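CHAD domain (Ricinus communis, PDB 6QV5) probably binds inorganic polyphosphate through its all-helical CHAD domain, a module characterised as a polyphosphate-binding unit, and also carries a bound zinc ion. Local coordinates at residues A[86-91]-A[148-153]; A[36-41]-A[62-67]. The contacts are given in a common frame with arbitrary orientation. Numbering follows the deposited sequence.

Interaction 1: residues A[86-91]-A[148-153]; sequences DDISWL and RYTRLM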
loop_
_atom_site.group_PDB
_atom_site.type_symbol
_atom_site.label_atom_id
_atom_site.label_comp_id
_atom_site.label_asym_id
_atom_site.label_seq_id
_atom_site.Cartn_x
_atom_site.Cartn_y
_atom_site.Cartn_z
ATOM N N ASP A 86 -4.922 15.988 -3.982
ATOM C CA ASP A 86 -3.726 16.298 -4.771
ATOM C C ASP A 86 -2.477 16.208 -3.889
ATOM O O ASP A 86 -1.445 15.709 -4.341
ATOM C CB ASP A 86 -3.827 17.701 -5.405
ATOM C CG ASP A 86 -4.920 17.884 -6.447
ATOM O OD1 ASP A 86 -5.402 16.865 -6.996
ATOM O OD2 ASP A 86 -5.285 19.047 -6.723
ATOM N N ASP A 87 -2.582 16.684 -2.628
ATOM C CA ASP A 87 -1.494 16.662 -1.648
ATOM C C ASP A 87 -1.228 15.248 -1.114
ATOM O O ASP A 87 -0.081 14.931 -0.797
ATOM C CB ASP A 87 -1.759 17.652 -0.503
ATOM C CG ASP A 87 -1.895 19.106 -0.923
ATOM O OD1 ASP A 87 -1.088 19.561 -1.767
ATOM O OD2 ASP A 87 -2.790 19.794 -0.392
ATOM N N ILE A 88 -2.283 14.404 -1.022
ATOM C CA ILE A 88 -2.183 13.002 -0.588
ATOM C C ILE A 88 -1.434 12.215 -1.676
ATOM O O ILE A 88 -0.563 11.402 -1.357
ATOM C CB ILE A 88 -3.581 12.404 -0.237
ATOM C CG1 ILE A 88 -4.116 13.004 1.083
ATOM C CG2 ILE A 88 -3.555 10.863 -0.157
ATOM C CD1 ILE A 88 -5.630 13.076 1.194
ATOM N N SER A 89 -1.746 12.509 -2.958
ATOM C CA SER A 89 -1.107 11.911 -4.132
ATOM C C SER A 89 0.369 12.306 -4.204
ATOM O O SER A 89 1.200 11.475 -4.568
ATOM C CB SER A 89 -1.837 12.319 -5.408
ATOM O OG SER A 89 -3.164 11.819 -5.411
ATOM N N TRP A 90 0.691 13.561 -3.819
ATOM C CA TRP A 90 2.055 14.095 -3.768
ATOM C C TRP A 90 2.856 13.375 -2.674
ATOM O O TRP A 90 3.983 12.955 -2.931
ATOM C CB TRP A 90 2.036 15.623 -3.551
ATOM C CG TRP A 90 3.317 16.194 -3.014
ATOM C CD1 TRP A 90 4.466 16.430 -3.707
ATOM C CD2 TRP A 90 3.576 16.586 -1.659
ATOM N NE1 TRP A 90 5.428 16.947 -2.869
ATOM C CE2 TRP A 90 4.909 17.051 -1.605
ATOM C CE3 TRP A 90 2.812 16.581 -0.479
ATOM C CZ2 TRP A 90 5.490 17.519 -0.420
ATOM C CZ3 TRP A 90 3.390 17.038 0.694
ATOM C CH2 TRP A 90 4.712 17.505 0.715
ATOM N N LEU A 91 2.262 13.221 -1.469
ATOM C CA LEU A 91 2.865 12.538 -0.320
ATOM C C LEU A 91 3.110 11.049 -0.621
ATOM O O LEU A 91 4.150 10.511 -0.235
ATOM C CB LEU A 91 1.982 12.721 0.935
ATOM C CG LEU A 91 2.429 12.056 2.249
ATOM C CD1 LEU A 91 3.762 12.603 2.735
ATOM C CD2 LEU A 91 1.379 12.229 3.325
ATOM N N ARG A 148 3.904 22.160 3.145
ATOM C CA ARG A 148 2.872 21.454 2.379
ATOM C C ARG A 148 2.373 20.201 3.117
ATOM O O ARG A 148 1.171 19.927 3.099
ATOM C CB ARG A 148 3.387 21.087 0.973
ATOM C CG ARG A 148 2.274 20.716 -0.002
ATOM C CD ARG A 148 2.789 20.241 -1.344
ATOM N NE ARG A 148 1.689 19.763 -2.183
ATOM C CZ ARG A 148 1.818 19.364 -3.445
ATOM N NH1 ARG A 148 3.006 19.383 -4.037
ATOM N NH2 ARG A 148 0.759 18.945 -4.125
ATOM N N TYR A 149 3.289 19.459 3.775
ATOM C CA TYR A 149 2.946 18.252 4.525
ATOM C C TYR A 149 2.168 18.552 5.809
ATOM O O TYR A 149 1.113 17.951 6.030
ATOM C CB TYR A 149 4.193 17.396 4.823
ATOM C CG TYR A 149 3.913 16.241 5.761
ATOM C CD1 TYR A 149 3.189 15.131 5.336
ATOM C CD2 TYR A 149 4.328 16.280 7.089
ATOM C CE1 TYR A 149 2.904 14.078 6.202
ATOM C CE2 TYR A 149 4.050 15.233 7.964
ATOM C CZ TYR A 149 3.341 14.132 7.515
ATOM O OH TYR A 149 3.055 13.098 8.371
ATOM N N THR A 150 2.710 19.442 6.668
ATOM C CA THR A 150 2.109 19.816 7.953
ATOM C C THR A 150 0.729 20.453 7.777
ATOM O O THR A 150 -0.160 20.182 8.585
ATOM C CB THR A 150 3.059 20.670 8.793
ATOM O OG1 THR A 150 3.538 21.758 8.004
ATOM C CG2 THR A 150 4.229 19.863 9.348
ATOM N N ARG A 151 0.539 21.255 6.704
ATOM C CA ARG A 151 -0.754 21.870 6.390
ATOM C C ARG A 151 -1.768 20.801 5.997
ATOM O O ARG A 151 -2.907 20.864 6.448
ATOM C CB ARG A 151 -0.635 22.939 5.290
ATOM C CG ARG A 151 -0.104 24.269 5.799
ATOM C CD ARG A 151 -0.185 25.369 4.760
ATOM N NE ARG A 151 -1.509 25.992 4.727
ATOM C CZ ARG A 151 -1.809 27.088 4.037
ATOM N NH1 ARG A 151 -3.038 27.584 4.070
ATOM N NH2 ARG A 151 -0.880 27.699 3.312
ATOM N N LEU A 152 -1.337 19.796 5.207
ATOM C CA LEU A 152 -2.166 18.672 4.760
ATOM C C LEU A 152 -2.707 17.856 5.939
ATOM O O LEU A 152 -3.909 17.598 5.983
ATOM C CB LEU A 152 -1.385 17.779 3.764
ATOM C CG LEU A 152 -1.918 16.363 3.478
ATOM C CD1 LEU A 152 -3.177 16.398 2.626
ATOM C CD2 LEU A 152 -0.859 15.513 2.806
ATOM N N MET A 153 -1.827 17.469 6.890
ATOM C CA MET A 153 -2.181 16.684 8.082
ATOM C C MET A 153 -3.164 17.434 8.979
ATOM O O MET A 153 -4.070 16.822 9.550
ATOM C CB MET A 153 -0.925 16.294 8.882
ATOM C CG MET A 153 -0.003 15.331 8.163
ATOM S SD MET A 153 -0.669 13.657 7.984
ATOM C CE MET A 153 -0.827 13.574 6.220
#
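Arg148 lays its extended side chain flat across the indole of Trp90. The guanidinium and the indole are nearly parallel, planes 10° apart, and Arg148 CZ sits 3.8 Å from the centroid of the five-membered ring, a cation-pi contact over the face. Further back along the same side chain, Arg148 CD stands 3.6 Å from the centroid of the six-membered ring, almost on its normal, so the aliphatic part adds a CH-pi contact. While one face of the guanidinium is spent on the indole, its edge meets Asp87: Arg148 NE lies 2.8 Å and Arg148 NH2 3.1 Å from Asp87 OD1, both hydrogen bonds within one salt bridge. Asp87 and Trp90, three residues apart on the same helix, thus hold a single arginine between them.

Beside this stack and salt bridge the contact turns apolar. Leu152 CD1 packs 3.7 Å from Asp87 CB and 3.8 Å from Ile88 CG1. Leu91 reaches Tyr149, with Leu91 CD1 3.7 Å from Tyr149 CD1, and also touches Leu152 and the methyl of Met153. The axes of the two short segments come within 10.4 Å at 128°, an oblique crossing well off antiparallel.

The contact joins helices 82-108 and 147-163 of the all-helical CHAD fold, its arginine-tryptophan stack at the more exposed end and Leu91, Leu152 and Tyr149 on the buried side. Helix 122-145 borders it through Ala143 and Leu144, helix 54-73 meets Ile88, Leu91 and Tyr149, and helix 26-42 packs on Tyr149 and Met153, while the Tyr149 hydroxyl is hydrogen-bonded to Glu45 on the short helix 45-50.

Interaction 2: residues A[36-41]-A[62-67]; sequences NCLEHI and VGVRRL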
loop_
_atom_site.group_PDB
_atom_site.type_symbol
_atom_site.label_atom_id
_atom_site.label_comp_id
_atom_site.label_asym_id
_atom_site.label_seq_id
_atom_site.Cartn_x
_atom_site.Cartn_y
_atom_site.Cartn_z
ATOM N N ASN A 36 -6.908 6.662 12.956
ATOM C CA ASN A 36 -5.990 5.524 13.040
ATOM C C ASN A 36 -4.985 5.593 11.880
ATOM O O ASN A 36 -3.807 5.285 12.071
ATOM C CB ASN A 36 -6.776 4.208 12.992
ATOM C CG ASN A 36 -5.947 2.978 13.256
ATOM O OD1 ASN A 36 -5.292 2.436 12.361
ATOM N ND2 ASN A 36 -5.968 2.505 14.492
ATOM N N CYS A 37 -5.460 6.011 10.685
ATOM C CA CYS A 37 -4.655 6.170 9.475
ATOM C C CYS A 37 -3.677 7.330 9.623
ATOM O O CYS A 37 -2.500 7.168 9.308
ATOM C CB CYS A 37 -5.541 6.341 8.245
ATOM S SG CYS A 37 -6.402 4.834 7.733
ATOM N N LEU A 38 -4.162 8.490 10.118
ATOM C CA LEU A 38 -3.346 9.687 10.335
ATOM C C LEU A 38 -2.287 9.466 11.411
ATOM O O LEU A 38 -1.170 9.951 11.248
ATOM C CB LEU A 38 -4.208 10.921 10.647
ATOM C CG LEU A 38 -5.069 11.470 9.498
ATOM C CD1 LEU A 38 -6.161 12.384 10.029
ATOM C CD2 LEU A 38 -4.227 12.197 8.454
ATOM N N GLU A 39 -2.617 8.700 12.478
ATOM C CA GLU A 39 -1.685 8.351 13.560
ATOM C C GLU A 39 -0.565 7.451 13.013
ATOM O O GLU A 39 0.598 7.653 13.359
ATOM C CB GLU A 39 -2.424 7.663 14.725
ATOM C CG GLU A 39 -1.547 7.334 15.927
ATOM C CD GLU A 39 -2.121 6.348 16.930
ATOM O OE1 GLU A 39 -2.747 5.349 16.507
ATOM O OE2 GLU A 39 -1.924 6.569 18.146
ATOM N N HIS A 40 -0.920 6.491 12.131
ATOM C CA HIS A 40 0.009 5.558 11.483
ATOM C C HIS A 40 1.055 6.305 10.634
ATOM O O HIS A 40 2.213 5.893 10.585
ATOM C CB HIS A 40 -0.773 4.524 10.644
ATOM C CG HIS A 40 0.017 3.330 10.190
ATOM N ND1 HIS A 40 -0.471 2.482 9.211
ATOM C CD2 HIS A 40 1.223 2.867 10.602
ATOM C CE1 HIS A 40 0.455 1.550 9.045
ATOM N NE2 HIS A 40 1.490 1.738 9.862
ATOM N N ILE A 41 0.650 7.429 10.014
ATOM C CA ILE A 41 1.515 8.295 9.207
ATOM C C ILE A 41 2.395 9.168 10.127
ATOM O O ILE A 41 3.621 9.148 9.990
ATOM C CB ILE A 41 0.667 9.156 8.213
ATOM C CG1 ILE A 41 -0.124 8.271 7.226
ATOM C CG2 ILE A 41 1.532 10.182 7.458
ATOM C CD1 ILE A 41 -1.368 8.911 6.608
ATOM N N VAL A 62 2.606 2.649 3.988
ATOM C CA VAL A 62 1.421 1.807 4.204
ATOM C C VAL A 62 0.294 2.657 4.819
ATOM O O VAL A 62 -0.857 2.540 4.394
ATOM C CB VAL A 62 1.756 0.518 5.018
ATOM C CG1 VAL A 62 0.502 -0.156 5.579
ATOM C CG2 VAL A 62 2.553 -0.468 4.170
ATOM N N GLY A 63 0.660 3.539 5.753
ATOM C CA GLY A 63 -0.253 4.471 6.410
ATOM C C GLY A 63 -0.938 5.408 5.433
ATOM O O GLY A 63 -2.129 5.694 5.584
ATOM N N VAL A 64 -0.183 5.886 4.420
ATOM C CA VAL A 64 -0.670 6.769 3.354
ATOM C C VAL A 64 -1.642 5.985 2.456
ATOM O O VAL A 64 -2.713 6.501 2.128
ATOM C CB VAL A 64 0.496 7.443 2.570
ATOM C CG1 VAL A 64 -0.000 8.181 1.325
ATOM C CG2 VAL A 64 1.277 8.398 3.470
ATOM N N ARG A 65 -1.282 4.728 2.108
ATOM C CA ARG A 65 -2.105 3.822 1.300
ATOM C C ARG A 65 -3.419 3.487 2.006
ATOM O O ARG A 65 -4.468 3.488 1.358
ATOM C CB ARG A 65 -1.345 2.531 0.974
ATOM C CG ARG A 65 -0.516 2.616 -0.289
ATOM C CD ARG A 65 -0.235 1.232 -0.835
ATOM N NE ARG A 65 0.957 1.218 -1.683
ATOM C CZ ARG A 65 2.184 0.960 -1.242
ATOM N NH1 ARG A 65 2.394 0.686 0.039
ATOM N NH2 ARG A 65 3.211 0.966 -2.082
ATOM N N ARG A 66 -3.358 3.221 3.333
ATOM C CA ARG A 66 -4.513 2.915 4.187
ATOM C C ARG A 66 -5.466 4.109 4.246
ATOM O O ARG A 66 -6.680 3.919 4.205
ATOM C CB ARG A 66 -4.063 2.533 5.607
ATOM C CG ARG A 66 -3.558 1.105 5.730
ATOM C CD ARG A 66 -3.055 0.781 7.124
ATOM N NE ARG A 66 -4.152 0.580 8.070
ATOM C CZ ARG A 66 -4.471 1.424 9.046
ATOM N NH1 ARG A 66 -5.490 1.160 9.852
ATOM N NH2 ARG A 66 -3.771 2.537 9.227
ATOM N N LEU A 67 -4.907 5.336 4.314
ATOM C CA LEU A 67 -5.660 6.588 4.344
ATOM C C LEU A 67 -6.401 6.814 3.019
ATOM O O LEU A 67 -7.587 7.143 3.044
ATOM C CB LEU A 67 -4.721 7.770 4.666
ATOM C CG LEU A 67 -5.348 9.171 4.730
ATOM C CD1 LEU A 67 -6.066 9.405 6.055
ATOM C CD2 LEU A 67 -4.298 10.240 4.516
#
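The axes of segments 36-41 and 62-67, on helices 26-42 and 54-73, come within 8.1 Å at 160°, nearly antiparallel, and Gly63 is what permits it: its CA lies 3.4 Å from His40 ND1, and a CB in that position would crowd Ile41 CG1 and the backbone of His40. The CA atoms of Ile41 and Gly63 accordingly come within 5.1 Å.

Arg66 supplies the polar bonds between the segments. Its NH1 donates to Asn36 OD1 at 2.8 Å, and its NH2 makes a weak hydrogen bond to His40 ND1 at 3.3 Å. Cys37 SG sits over a face of the guanidinium, 3.8 Å from Arg66 NH2. Both acceptor side chains also bond outside the pair: Asn36 ND2 is satisfied by the carbonyl of Gln16, and the imidazole's stronger partner is Gln59, whose OE1 bonds to His40 NE2.

On the other flank the chemistry is apolar. Ile41 CD1 meets Leu67 CD2 at 3.8 Å, and Ile41 CG1 is 4.0 Å from Val64 CG2. Helix 147-163 covers Leu38, Ile41 and Leu67, placing this buried contact inside the CHAD helical bundle.

Tyr213 and Phe217 of helix 198-217 also lie against Arg66. Within these segments its charge meets neutral acceptors, not a carboxylate, and the weak bond to ND1 is consistent with a His40 protonated at NE2 alone.

In the fold
Interaction 2 comes first along the chain, joining helix 26-42 to helix 54-73; interaction 1 follows, joining helix 82-108 to helix 147-163. Helices 54-73 and 82-108 are consecutive, so the chain leaves interaction 2 and enters interaction 1 on the next helix, completing it after helix 122-145. The two centres lie 13 Å apart and their side chains touch: Leu91 CD2 packs 3.8 Å from Val64 CG2, Met153 SD 3.9 Å from Leu38 CD2, and Tyr149 OH 3.4 Å from Ile41 CG2. The four helices therefore pack as one bundle within the CHAD domain, consistent with its four-helix-bundle description. Interaction 2 is the deeper contact, about 10 Å from the chain centre against 17 Å for interaction 1.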